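Side-chain contacts in probable transcriptional regulator, TetR family protein (Rhodococcus sp., PDB 3BJB), which probably binds regulatory DNA and controls transcription, as other TetR-family regulators do: residues 26-31 and 61-66; 38-43 and 68-73; 76-81 and 143-148; 108-113 and 118-123. One frame throughout, in Å; residues are numbered along the deposited sequence.

In the fold
Interactions 1 and 2 belong to the predicted DNA-binding part, their centres about 9 Å apart and their segments alternating along the chain; interactions 3 and 4 lie nearer the centre of the molecule. Helix 66-86 runs through interactions 2 and 3 and joins the two regions. Interaction 4, nested in the loop that interaction 3 closes, touches interaction 2 where M120 meets V73 and F70 meets S123. Across every contact the chemistry is apolar: a phenylalanine ring forms the hub in interactions 1 and 2, aliphatic and selenomethionine side chains do the work in 3 and 4. Interactions 1, 2 and 4 are buried, while 3 is only partly so, flanked by charges.

Interaction 1 (26-31 and 61-66); sequences RMLEAA and RYFPSK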
loop_
_atom_site.group_PDB
_atom_site.type_symbol
_atom_site.label_atom_id
_atom_site.label_comp_id
_atom_site.label_asym_id
_atom_site.label_seq_id
_atom_site.Cartn_x
_atom_site.Cartn_y
_atom_site.Cartn_z
ATOM N N ARG B 26 -4.008 -16.078 22.898
ATOM C CA ARG B 26 -2.831 -16.912 22.563
ATOM C C ARG B 26 -2.634 -17.126 21.057
ATOM O O ARG B 26 -1.502 -17.298 20.574
ATOM C CB ARG B 26 -2.908 -18.278 23.252
ATOM C CG ARG B 26 -2.793 -18.193 24.741
ATOM C CD ARG B 26 -2.325 -19.489 25.368
ATOM N NE ARG B 26 -2.412 -19.377 26.831
ATOM C CZ ARG B 26 -3.300 -20.022 27.589
ATOM N NH1 ARG B 26 -4.164 -20.864 27.022
ATOM N NH2 ARG B 26 -3.311 -19.835 28.911
HETATM N N MSE B 27 -3.753 -17.142 20.336
HETATM C CA MSE B 27 -3.762 -17.277 18.889
HETATM C C MSE B 27 -3.061 -16.089 18.286
HETATM O O MSE B 27 -2.085 -16.273 17.572
HETATM C CB MSE B 27 -5.189 -17.452 18.361
HETATM C CG MSE B 27 -5.799 -18.783 18.811
HETATM SE SE MSE B 27 -7.385 -19.401 17.844
HETATM C CE MSE B 27 -8.762 -18.914 19.181
ATOM N N LEU B 28 -3.542 -14.884 18.623
ATOM C CA LEU B 28 -2.914 -13.595 18.263
ATOM C C LEU B 28 -1.450 -13.483 18.703
ATOM O O LEU B 28 -0.571 -13.052 17.918
ATOM C CB LEU B 28 -3.714 -12.438 18.858
ATOM C CG LEU B 28 -4.946 -11.879 18.125
ATOM C CD1 LEU B 28 -5.642 -12.881 17.229
ATOM C CD2 LEU B 28 -5.954 -11.263 19.099
ATOM N N GLU B 29 -1.202 -13.888 19.950
ATOM C CA GLU B 29 0.129 -13.912 20.539
ATOM C C GLU B 29 1.087 -14.622 19.602
ATOM O O GLU B 29 2.051 -14.013 19.089
ATOM C CB GLU B 29 0.092 -14.662 21.866
ATOM C CG GLU B 29 0.895 -14.029 22.997
ATOM C CD GLU B 29 0.261 -12.747 23.498
ATOM O OE1 GLU B 29 -0.028 -12.667 24.709
ATOM O OE2 GLU B 29 0.039 -11.826 22.673
ATOM N N ALA B 30 0.777 -15.894 19.356
ATOM C CA ALA B 30 1.612 -16.794 18.574
ATOM C C ALA B 30 1.810 -16.313 17.153
ATOM O O ALA B 30 2.897 -16.465 16.591
ATOM C CB ALA B 30 1.015 -18.172 18.562
ATOM N N ALA B 31 0.754 -15.740 16.576
ATOM C CA ALA B 31 0.802 -15.216 15.234
ATOM C C ALA B 31 1.888 -14.145 15.206
ATOM O O ALA B 31 2.806 -14.208 14.345
ATOM C CB ALA B 31 -0.533 -14.692 14.822
ATOM N N ARG B 61 -11.519 -22.179 12.297
ATOM C CA ARG B 61 -12.793 -21.684 12.785
ATOM C C ARG B 61 -12.717 -20.189 13.139
ATOM O O ARG B 61 -13.572 -19.389 12.751
ATOM C CB ARG B 61 -13.183 -22.479 14.021
ATOM C CG ARG B 61 -14.648 -22.623 14.221
ATOM C CD ARG B 61 -14.924 -23.226 15.577
ATOM N NE ARG B 61 -16.353 -23.423 15.776
ATOM C CZ ARG B 61 -17.241 -22.443 15.943
ATOM N NH1 ARG B 61 -18.526 -22.749 16.118
ATOM N NH2 ARG B 61 -16.855 -21.168 15.934
ATOM N N TYR B 62 -11.688 -19.806 13.874
ATOM C CA TYR B 62 -11.609 -18.425 14.287
ATOM C C TYR B 62 -10.938 -17.495 13.281
ATOM O O TYR B 62 -11.178 -16.292 13.305
ATOM C CB TYR B 62 -11.051 -18.296 15.707
ATOM C CG TYR B 62 -12.163 -18.341 16.706
ATOM C CD1 TYR B 62 -12.471 -19.516 17.397
ATOM C CD2 TYR B 62 -12.960 -17.217 16.921
ATOM C CE1 TYR B 62 -13.551 -19.558 18.322
ATOM C CE2 TYR B 62 -14.013 -17.238 17.828
ATOM C CZ TYR B 62 -14.310 -18.407 18.520
ATOM O OH TYR B 62 -15.358 -18.398 19.400
ATOM N N PHE B 63 -10.110 -18.046 12.392
ATOM C CA PHE B 63 -9.516 -17.245 11.308
ATOM C C PHE B 63 -9.404 -18.085 10.033
ATOM O O PHE B 63 -8.432 -18.811 9.853
ATOM C CB PHE B 63 -8.161 -16.620 11.714
ATOM C CG PHE B 63 -8.135 -16.050 13.109
ATOM C CD1 PHE B 63 -8.504 -14.734 13.347
ATOM C CD2 PHE B 63 -7.766 -16.841 14.194
ATOM C CE1 PHE B 63 -8.500 -14.218 14.639
ATOM C CE2 PHE B 63 -7.756 -16.322 15.486
ATOM C CZ PHE B 63 -8.109 -15.010 15.696
ATOM N N PRO B 64 -10.428 -18.009 9.160
ATOM C CA PRO B 64 -10.524 -18.892 7.995
ATOM C C PRO B 64 -9.282 -18.951 7.110
ATOM O O PRO B 64 -8.999 -20.012 6.550
ATOM C CB PRO B 64 -11.743 -18.344 7.242
ATOM C CG PRO B 64 -12.616 -17.795 8.338
ATOM C CD PRO B 64 -11.599 -17.115 9.248
ATOM N N SER B 65 -8.545 -17.852 6.961
ATOM C CA SER B 65 -7.223 -17.969 6.376
ATOM C C SER B 65 -6.215 -17.105 7.091
ATOM O O SER B 65 -6.542 -16.352 8.013
ATOM C CB SER B 65 -7.209 -17.696 4.859
ATOM O OG SER B 65 -7.559 -16.366 4.551
ATOM N N LYS B 66 -4.977 -17.198 6.624
ATOM C CA LYS B 66 -3.900 -16.440 7.196
ATOM C C LYS B 66 -4.139 -14.939 7.121
ATOM O O LYS B 66 -3.863 -14.241 8.093
ATOM C CB LYS B 66 -2.599 -16.818 6.513
ATOM C CG LYS B 66 -1.427 -16.395 7.303
ATOM C CD LYS B 66 -0.233 -17.183 6.914
ATOM C CE LYS B 66 0.370 -16.694 5.608
ATOM N NZ LYS B 66 1.214 -17.782 5.068
#
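M27 and F63 both place CG anti to their own carbonyl carbon (chi1 -67° and -42°), which sends the two side chains toward each other between helix 22-37 and the end of helix 56-62. In M27, modelled as selenomethionine, chi1 and chi2 bring the selenium beside F63; the bend at chi3, -103°, turns only the methyl, toward Y62. M27 SE lies at the edge of the F63 ring, near its plane and 3.9 Å from F63 CE2, a Met-aromatic contact. The methyl is held more loosely, M27 CE being 4.2 Å from Y62 CD1. At the next ring corner L28 CD1 comes within 3.6 Å of F63 CZ, the leucine chain crossing the phenylalanine at about a right angle. H24, from the same helix as M27, and L69 and A72 of helix 66-86 add further neighbours to the ring. With an alanine in place of F63, the selenium of M27 and CD1 of L28 would probably lose their shared partner, opening a gap between the helices. F63 directly follows helix 56-62, so the contact docks the end of the predicted helix-turn-helix motif onto helix 22-37, as in the three-helix DNA-binding domain of TetR regulators.

Interaction 2 (38-43 and 68-73); sequences KELARV and HLFVAV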
loop_
_atom_site.group_PDB
_atom_site.type_symbol
_atom_site.label_atom_id
_atom_site.label_comp_id
_atom_site.label_asym_id
_atom_site.label_seq_id
_atom_site.Cartn_x
_atom_site.Cartn_y
_atom_site.Cartn_z
ATOM N N LYS B 38 9.817 -14.713 11.035
ATOM C CA LYS B 38 9.974 -15.087 9.629
ATOM C C LYS B 38 9.012 -14.207 8.917
ATOM O O LYS B 38 7.985 -13.857 9.485
ATOM C CB LYS B 38 9.576 -16.538 9.362
ATOM C CG LYS B 38 9.372 -17.401 10.599
ATOM C CD LYS B 38 9.179 -18.906 10.323
ATOM C CE LYS B 38 9.391 -19.703 11.660
ATOM N NZ LYS B 38 9.444 -21.212 11.626
ATOM N N GLU B 39 9.353 -13.850 7.684
ATOM C CA GLU B 39 8.414 -13.285 6.715
ATOM C C GLU B 39 7.046 -14.044 6.626
ATOM O O GLU B 39 6.909 -15.204 7.098
ATOM C CB GLU B 39 9.099 -13.279 5.359
ATOM C CG GLU B 39 9.533 -14.688 5.004
ATOM C CD GLU B 39 10.298 -14.773 3.708
ATOM O OE1 GLU B 39 9.769 -14.284 2.661
ATOM O OE2 GLU B 39 11.430 -15.351 3.759
ATOM N N LEU B 40 6.051 -13.386 6.006
ATOM C CA LEU B 40 4.658 -13.872 5.970
ATOM C C LEU B 40 4.604 -15.224 5.246
ATOM O O LEU B 40 4.021 -16.172 5.748
ATOM C CB LEU B 40 3.760 -12.858 5.244
ATOM C CG LEU B 40 2.318 -12.444 5.588
ATOM C CD1 LEU B 40 1.638 -11.929 4.352
ATOM C CD2 LEU B 40 1.495 -13.498 6.212
ATOM N N ALA B 41 5.239 -15.307 4.078
ATOM C CA ALA B 41 5.275 -16.527 3.260
ATOM C C ALA B 41 5.731 -17.769 4.025
ATOM O O ALA B 41 5.354 -18.890 3.697
ATOM C CB ALA B 41 6.172 -16.305 2.030
ATOM N N ARG B 42 6.515 -17.557 5.074
ATOM C CA ARG B 42 7.022 -18.631 5.873
ATOM C C ARG B 42 6.234 -18.820 7.169
ATOM O O ARG B 42 6.677 -19.531 8.064
ATOM C CB ARG B 42 8.497 -18.356 6.143
ATOM C CG ARG B 42 9.375 -18.544 4.894
ATOM C CD ARG B 42 10.849 -18.218 5.138
ATOM N NE ARG B 42 11.450 -19.167 6.086
ATOM C CZ ARG B 42 12.394 -20.054 5.778
ATOM N NH1 ARG B 42 12.889 -20.118 4.542
ATOM N NH2 ARG B 42 12.854 -20.861 6.722
ATOM N N VAL B 43 5.062 -18.188 7.271
ATOM C CA VAL B 43 4.225 -18.332 8.470
ATOM C C VAL B 43 3.057 -19.259 8.187
ATOM O O VAL B 43 2.185 -18.949 7.385
ATOM C CB VAL B 43 3.704 -16.989 9.004
ATOM C CG1 VAL B 43 2.843 -17.212 10.223
ATOM C CG2 VAL B 43 4.869 -16.062 9.345
ATOM N N HIS B 68 -6.887 -13.445 7.157
ATOM C CA HIS B 68 -7.855 -13.147 8.229
ATOM C C HIS B 68 -7.132 -12.927 9.548
ATOM O O HIS B 68 -7.405 -11.965 10.270
ATOM C CB HIS B 68 -8.858 -14.296 8.469
ATOM C CG HIS B 68 -9.955 -14.401 7.455
ATOM N ND1 HIS B 68 -9.772 -14.986 6.217
ATOM C CD2 HIS B 68 -11.266 -14.058 7.524
ATOM C CE1 HIS B 68 -10.918 -14.969 5.555
ATOM N NE2 HIS B 68 -11.840 -14.415 6.326
ATOM N N LEU B 69 -6.246 -13.858 9.880
ATOM C CA LEU B 69 -5.552 -13.823 11.147
ATOM C C LEU B 69 -4.746 -12.539 11.283
ATOM O O LEU B 69 -4.911 -11.809 12.268
ATOM C CB LEU B 69 -4.691 -15.059 11.320
ATOM C CG LEU B 69 -3.680 -15.070 12.443
ATOM C CD1 LEU B 69 -4.386 -15.206 13.809
ATOM C CD2 LEU B 69 -2.731 -16.240 12.174
ATOM N N PHE B 70 -3.918 -12.223 10.283
ATOM C CA PHE B 70 -3.122 -10.997 10.367
ATOM C C PHE B 70 -3.873 -9.661 10.283
ATOM O O PHE B 70 -3.377 -8.633 10.730
ATOM C CB PHE B 70 -1.941 -11.073 9.432
ATOM C CG PHE B 70 -0.942 -12.021 9.890
ATOM C CD1 PHE B 70 -0.142 -11.716 10.971
ATOM C CD2 PHE B 70 -0.815 -13.266 9.271
ATOM C CE1 PHE B 70 0.807 -12.640 11.434
ATOM C CE2 PHE B 70 0.132 -14.187 9.722
ATOM C CZ PHE B 70 0.930 -13.873 10.809
ATOM N N VAL B 71 -5.084 -9.692 9.760
ATOM C CA VAL B 71 -5.972 -8.549 9.834
ATOM C C VAL B 71 -6.454 -8.377 11.266
ATOM O O VAL B 71 -6.449 -7.270 11.794
ATOM C CB VAL B 71 -7.152 -8.710 8.878
ATOM C CG1 VAL B 71 -8.295 -7.756 9.266
ATOM C CG2 VAL B 71 -6.692 -8.468 7.443
ATOM N N ALA B 72 -6.844 -9.475 11.904
ATOM C CA ALA B 72 -7.197 -9.456 13.324
ATOM C C ALA B 72 -5.995 -9.064 14.189
ATOM O O ALA B 72 -6.181 -8.435 15.222
ATOM C CB ALA B 72 -7.753 -10.810 13.769
ATOM N N VAL B 73 -4.774 -9.450 13.795
ATOM C CA VAL B 73 -3.575 -9.057 14.560
ATOM C C VAL B 73 -3.423 -7.551 14.475
ATOM O O VAL B 73 -3.241 -6.906 15.489
ATOM C CB VAL B 73 -2.264 -9.771 14.113
ATOM C CG1 VAL B 73 -1.043 -8.997 14.559
ATOM C CG2 VAL B 73 -2.184 -11.178 14.671
#
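F70 reaches from helix 66-86 to L40 and V43, in the link between helix 22-37 and the first helix of the predicted helix-turn-helix, fastening the probable DNA-binding domain to the long helix that leads out of it. The tight part is one side of the ring, from CD2 through CE2 to CZ. V43 points its beta carbon at the helix and sets CG1 anti to the backbone N (chi1 179°); that methyl lies in the plane of the F70 ring, at its edge, 3.9 Å from F70 CZ. L40 comes in along the neighbouring side: its CD2 is 3.8 Å from F70 CE2 and equally near F70 CD2, the two side chains running past each other in opposite directions. A35 of helix 22-37 and S123 of helix 114-126 also touch F70, while A119 packs on L40. The solvent side of the link is loose: E39, A41 and R42 are exposed and take no part, and L40 is only partly buried. A serine in place of F70 would probably strip both L40 CD2 and V43 CG1 of their partner and leave the link less firmly seated on the helix. K66 NZ hydrogen-bonds to V43 O, with a weak second bond to L40 O. The link is also tied within itself, V43 N donating to L40 O at 2.7 Å.

Interaction 3 (76-81 and 143-148); sequences DQIDRM and RQIMLD
I78 and M81 sit one turn apart on helix 66-86 and meet I145 on helix 134-150. Both segments are helical throughout: R80 N donates to D76 O at 2.9 Å and L147 N to R143 O at 3.0 Å. At M81 the turn is slacker, its N making only weak bonds to Q77 O and I78 O. I145 reaches across with its long branch. CG1 stands anti to the carbonyl carbon and the chain continues extended (chi2 174°), which puts CD1 at the front. That methyl is 3.3 Å from I78 O, a close approach to the backbone, and 3.8 Å from I78 CG2, the two isoleucines lying at a slant to each other. M81, a selenomethionine, adds its SE at 4.3 Å from I145 CD1, so the methyl is touched by backbone, branch and selenium together. I78 also packs on V138, A141 and F142, which extends the same helix interface. Away from I145, R80 NH1 and D76 OD2 form a long salt bridge of 3.9 Å, an attraction of charges alone. M146 instead packs against helices 95-111 and 157-179, setting helix 134-150 between neighbours as in the all-helical ligand-binding domains of the TetR family.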
loop_
_atom_site.group_PDB
_atom_site.type_symbol
_atom_site.label_atom_id
_atom_site.label_comp_id
_atom_site.label_asym_id
_atom_site.label_seq_id
_atom_site.Cartn_x
_atom_site.Cartn_y
_atom_site.Cartn_z
ATOM N N ASP B 76 -6.068 -5.725 16.676
ATOM C CA ASP B 76 -5.563 -5.796 18.055
ATOM C C ASP B 76 -4.418 -4.800 18.305
ATOM O O ASP B 76 -4.326 -4.204 19.380
ATOM C CB ASP B 76 -5.100 -7.221 18.387
ATOM C CG ASP B 76 -4.430 -7.332 19.767
ATOM O OD1 ASP B 76 -5.123 -7.189 20.814
ATOM O OD2 ASP B 76 -3.200 -7.581 19.786
ATOM N N GLN B 77 -3.571 -4.602 17.303
ATOM C CA GLN B 77 -2.383 -3.761 17.453
ATOM C C GLN B 77 -2.681 -2.285 17.305
ATOM O O GLN B 77 -1.974 -1.439 17.842
ATOM C CB GLN B 77 -1.308 -4.190 16.459
ATOM C CG GLN B 77 -0.673 -5.495 16.868
ATOM C CD GLN B 77 0.434 -5.260 17.839
ATOM O OE1 GLN B 77 1.357 -4.473 17.552
ATOM N NE2 GLN B 77 0.366 -5.923 18.999
ATOM N N ILE B 78 -3.726 -1.992 16.553
ATOM C CA ILE B 78 -4.242 -0.662 16.447
ATOM C C ILE B 78 -4.990 -0.342 17.737
ATOM O O ILE B 78 -4.883 0.771 18.246
ATOM C CB ILE B 78 -5.147 -0.502 15.205
ATOM C CG1 ILE B 78 -4.277 -0.322 13.958
ATOM C CG2 ILE B 78 -6.125 0.688 15.385
ATOM C CD1 ILE B 78 -5.049 -0.522 12.634
ATOM N N ASP B 79 -5.716 -1.318 18.277
ATOM C CA ASP B 79 -6.431 -1.109 19.538
ATOM C C ASP B 79 -5.436 -0.835 20.653
ATOM O O ASP B 79 -5.692 0.001 21.515
ATOM C CB ASP B 79 -7.299 -2.320 19.917
ATOM C CG ASP B 79 -8.560 -2.468 19.043
ATOM O OD1 ASP B 79 -8.952 -1.507 18.327
ATOM O OD2 ASP B 79 -9.167 -3.571 19.090
ATOM N N ARG B 80 -4.296 -1.530 20.608
ATOM C CA ARG B 80 -3.299 -1.484 21.677
ATOM C C ARG B 80 -2.551 -0.166 21.709
ATOM O O ARG B 80 -2.144 0.288 22.772
ATOM C CB ARG B 80 -2.279 -2.603 21.506
ATOM C CG ARG B 80 -1.894 -3.339 22.784
ATOM C CD ARG B 80 -2.481 -4.772 22.775
ATOM N NE ARG B 80 -1.765 -5.704 23.660
ATOM C CZ ARG B 80 -0.739 -6.481 23.300
ATOM N NH1 ARG B 80 -0.269 -6.472 22.055
ATOM N NH2 ARG B 80 -0.176 -7.283 24.202
HETATM N N MSE B 81 -2.353 0.437 20.542
HETATM C CA MSE B 81 -1.551 1.651 20.448
HETATM C C MSE B 81 -2.416 2.870 20.726
HETATM O O MSE B 81 -1.912 3.911 21.168
HETATM C CB MSE B 81 -0.811 1.741 19.098
HETATM C CG MSE B 81 -1.610 2.290 17.892
HETATM SE SE MSE B 81 -1.634 4.280 17.785
HETATM C CE MSE B 81 0.281 4.594 18.081
ATOM N N ARG B 143 -9.182 5.628 12.249
ATOM C CA ARG B 143 -10.004 6.790 12.216
ATOM C C ARG B 143 -10.478 7.289 13.612
ATOM O O ARG B 143 -10.477 8.505 13.851
ATOM C CB ARG B 143 -11.181 6.475 11.311
ATOM C CG ARG B 143 -11.962 7.643 10.775
ATOM C CD ARG B 143 -13.299 7.130 10.320
ATOM N NE ARG B 143 -13.985 6.532 11.467
ATOM C CZ ARG B 143 -15.030 5.711 11.385
ATOM N NH1 ARG B 143 -15.528 5.357 10.192
ATOM N NH2 ARG B 143 -15.569 5.223 12.502
ATOM N N GLN B 144 -10.891 6.386 14.516
ATOM C CA GLN B 144 -11.319 6.805 15.871
ATOM C C GLN B 144 -10.198 7.205 16.833
ATOM O O GLN B 144 -10.451 7.886 17.820
ATOM C CB GLN B 144 -12.179 5.747 16.566
ATOM C CG GLN B 144 -13.644 5.872 16.292
ATOM C CD GLN B 144 -14.269 7.124 16.891
ATOM O OE1 GLN B 144 -15.397 7.465 16.555
ATOM N NE2 GLN B 144 -13.551 7.804 17.787
ATOM N N ILE B 145 -8.979 6.743 16.592
ATOM C CA ILE B 145 -7.871 7.138 17.446
ATOM C C ILE B 145 -7.477 8.564 17.138
ATOM O O ILE B 145 -7.101 9.323 18.041
ATOM C CB ILE B 145 -6.664 6.222 17.281
ATOM C CG1 ILE B 145 -6.998 4.831 17.821
ATOM C CG2 ILE B 145 -5.407 6.821 17.992
ATOM C CD1 ILE B 145 -5.911 3.820 17.565
HETATM N N MSE B 146 -7.590 8.908 15.859
HETATM C CA MSE B 146 -7.189 10.197 15.327
HETATM C C MSE B 146 -8.254 11.222 15.652
HETATM O O MSE B 146 -7.956 12.332 16.109
HETATM C CB MSE B 146 -7.003 10.109 13.815
HETATM C CG MSE B 146 -6.024 9.031 13.353
HETATM SE SE MSE B 146 -5.930 8.972 11.369
HETATM C CE MSE B 146 -4.395 10.122 11.138
ATOM N N LEU B 147 -9.497 10.836 15.407
ATOM C CA LEU B 147 -10.626 11.631 15.805
ATOM C C LEU B 147 -10.487 11.992 17.277
ATOM O O LEU B 147 -10.564 13.158 17.620
ATOM C CB LEU B 147 -11.932 10.899 15.502
ATOM C CG LEU B 147 -12.861 11.422 14.388
ATOM C CD1 LEU B 147 -12.337 12.625 13.569
ATOM C CD2 LEU B 147 -13.323 10.316 13.464
ATOM N N ASP B 148 -10.185 11.007 18.119
ATOM C CA ASP B 148 -10.076 11.225 19.549
ATOM C C ASP B 148 -8.884 12.102 19.889
ATOM O O ASP B 148 -8.977 13.029 20.696
ATOM C CB ASP B 148 -10.011 9.887 20.285
ATOM C CG ASP B 148 -11.398 9.244 20.484
ATOM O OD1 ASP B 148 -12.437 9.897 20.246
ATOM O OD2 ASP B 148 -11.457 8.073 20.904
#

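Interaction 4 (108-113 and 118-123); sequences RGLLRR and TAMIQS. With SO4 (sulfate ion), chain N.
L110 meets M120 and I121; away from that contact the guanidinium groups of R108 and R112 turn different sides to their neighbours. R112 lays one face over G109 CA, 4.1 Å from its plane and toward the rim. R108, extended from CG to NE, offers its edge to a sulfate ion probably taken from the crystallisation liquor: R108 NH1 donates to sulfate O1 at 2.5 Å, so short that the exact length is doubtful, and NH2 adds a weak bond to the same oxygen. R108 NH1 also forms a salt bridge with E188. Helices 95-111 and 114-126 follow each other closely in the all-helical C-terminal part of this TetR-type protein, and L110 bridges them with both its methyls. Its CD1 lies 3.7 Å from M120 CE, the end of a selenomethionine bent at its last torsion (chi3 -64°). L110 CD2 faces the other partner, 4.1 Å from I121 CD1. W170 of helix 157-179 also touches L110, and M120 packs on M74 and Q77 of helix 66-86.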
loop_
_atom_site.group_PDB
_atom_site.type_symbol
_atom_site.label_atom_id
_atom_site.label_comp_id
_atom_site.label_asym_id
_atom_site.label_seq_id
_atom_site.Cartn_x
_atom_site.Cartn_y
_atom_site.Cartn_z
ATOM N N ARG B 108 6.476 4.744 14.195
ATOM C CA ARG B 108 7.629 4.352 14.950
ATOM C C ARG B 108 7.513 2.947 15.479
ATOM O O ARG B 108 8.401 2.140 15.232
ATOM C CB ARG B 108 7.953 5.364 16.036
ATOM C CG ARG B 108 8.782 6.511 15.473
ATOM C CD ARG B 108 8.871 7.609 16.494
ATOM N NE ARG B 108 9.425 8.807 15.882
ATOM C CZ ARG B 108 9.555 9.965 16.495
ATOM N NH1 ARG B 108 10.101 10.975 15.849
ATOM N NH2 ARG B 108 9.171 10.080 17.748
ATOM N N GLY B 109 6.403 2.631 16.131
ATOM C CA GLY B 109 6.169 1.274 16.631
ATOM C C GLY B 109 6.024 0.175 15.594
ATOM O O GLY B 109 6.360 -0.957 15.867
ATOM N N LEU B 110 5.521 0.503 14.410
ATOM C CA LEU B 110 5.557 -0.400 13.256
ATOM C C LEU B 110 6.962 -0.640 12.733
ATOM O O LEU B 110 7.363 -1.793 12.508
ATOM C CB LEU B 110 4.718 0.158 12.105
ATOM C CG LEU B 110 3.406 -0.496 11.645
ATOM C CD1 LEU B 110 2.526 -0.937 12.791
ATOM C CD2 LEU B 110 2.657 0.530 10.835
ATOM N N LEU B 111 7.698 0.447 12.499
ATOM C CA LEU B 111 9.065 0.380 11.994
ATOM C C LEU B 111 10.008 -0.324 12.956
ATOM O O LEU B 111 11.058 -0.759 12.532
ATOM C CB LEU B 111 9.571 1.759 11.694
ATOM C CG LEU B 111 9.573 2.392 10.296
ATOM C CD1 LEU B 111 8.768 1.706 9.178
ATOM C CD2 LEU B 111 9.080 3.780 10.483
ATOM N N ARG B 112 9.627 -0.467 14.230
ATOM C CA ARG B 112 10.455 -1.172 15.223
ATOM C C ARG B 112 10.418 -2.704 15.096
ATOM O O ARG B 112 11.286 -3.386 15.620
ATOM C CB ARG B 112 10.025 -0.823 16.652
ATOM C CG ARG B 112 10.345 0.595 17.163
ATOM C CD ARG B 112 10.469 0.609 18.726
ATOM N NE ARG B 112 9.224 0.800 19.498
ATOM C CZ ARG B 112 8.397 -0.180 19.915
ATOM N NH1 ARG B 112 8.648 -1.483 19.636
ATOM N NH2 ARG B 112 7.295 0.146 20.621
ATOM N N ARG B 113 9.373 -3.242 14.473
ATOM C CA ARG B 113 9.300 -4.661 14.127
ATOM C C ARG B 113 8.867 -4.729 12.682
ATOM O O ARG B 113 7.656 -4.811 12.397
ATOM C CB ARG B 113 8.326 -5.434 15.016
ATOM C CG ARG B 113 8.597 -5.267 16.508
ATOM C CD ARG B 113 7.309 -4.897 17.219
ATOM N NE ARG B 113 6.725 -6.049 17.895
ATOM C CZ ARG B 113 5.482 -6.087 18.359
ATOM N NH1 ARG B 113 4.673 -5.038 18.192
ATOM N NH2 ARG B 113 5.045 -7.184 18.973
ATOM N N THR B 118 5.309 -5.640 8.186
ATOM C CA THR B 118 5.161 -6.075 6.832
ATOM C C THR B 118 4.059 -7.111 6.705
ATOM O O THR B 118 3.197 -6.985 5.817
ATOM C CB THR B 118 6.474 -6.652 6.387
ATOM O OG1 THR B 118 7.493 -5.662 6.584
ATOM C CG2 THR B 118 6.432 -7.092 4.977
ATOM N N ALA B 119 4.015 -8.124 7.563
ATOM C CA ALA B 119 2.905 -9.068 7.451
ATOM C C ALA B 119 1.517 -8.443 7.690
ATOM O O ALA B 119 0.524 -8.915 7.122
ATOM C CB ALA B 119 3.110 -10.243 8.370
HETATM N N MSE B 120 1.429 -7.404 8.520
HETATM C CA MSE B 120 0.124 -6.841 8.801
HETATM C C MSE B 120 -0.322 -5.930 7.692
HETATM O O MSE B 120 -1.474 -5.956 7.294
HETATM C CB MSE B 120 0.100 -6.088 10.118
HETATM C CG MSE B 120 0.474 -6.920 11.344
HETATM SE SE MSE B 120 0.338 -5.869 13.012
HETATM C CE MSE B 120 1.726 -4.534 12.699
ATOM N N ILE B 121 0.598 -5.096 7.231
ATOM C CA ILE B 121 0.402 -4.218 6.107
ATOM C C ILE B 121 0.085 -5.044 4.828
ATOM O O ILE B 121 -0.910 -4.781 4.132
ATOM C CB ILE B 121 1.665 -3.346 5.891
ATOM C CG1 ILE B 121 2.064 -2.586 7.176
ATOM C CG2 ILE B 121 1.550 -2.451 4.641
ATOM C CD1 ILE B 121 1.281 -1.343 7.475
ATOM N N GLN B 122 0.892 -6.051 4.507
ATOM C CA GLN B 122 0.592 -6.756 3.264
ATOM C C GLN B 122 -0.736 -7.397 3.352
ATOM O O GLN B 122 -1.492 -7.343 2.400
ATOM C CB GLN B 122 1.627 -7.773 2.864
ATOM C CG GLN B 122 2.820 -7.114 2.304
ATOM C CD GLN B 122 3.962 -8.096 2.081
ATOM O OE1 GLN B 122 3.739 -9.307 1.829
ATOM N NE2 GLN B 122 5.201 -7.581 2.161
ATOM N N SER B 123 -1.047 -7.961 4.510
ATOM C CA SER B 123 -2.349 -8.577 4.738
ATOM C C SER B 123 -3.509 -7.632 4.524
ATOM O O SER B 123 -4.476 -7.998 3.905
ATOM C CB SER B 123 -2.404 -9.185 6.132
ATOM O OG SER B 123 -1.908 -10.505 6.101
HETATM S S SO4 N . 10.447 13.877 18.216
HETATM O O1 SO4 N . 10.959 12.759 17.436
HETATM O O2 SO4 N . 11.569 14.719 18.630
HETATM O O3 SO4 N . 9.523 14.659 17.377
HETATM O O4 SO4 N . 9.790 13.345 19.415
#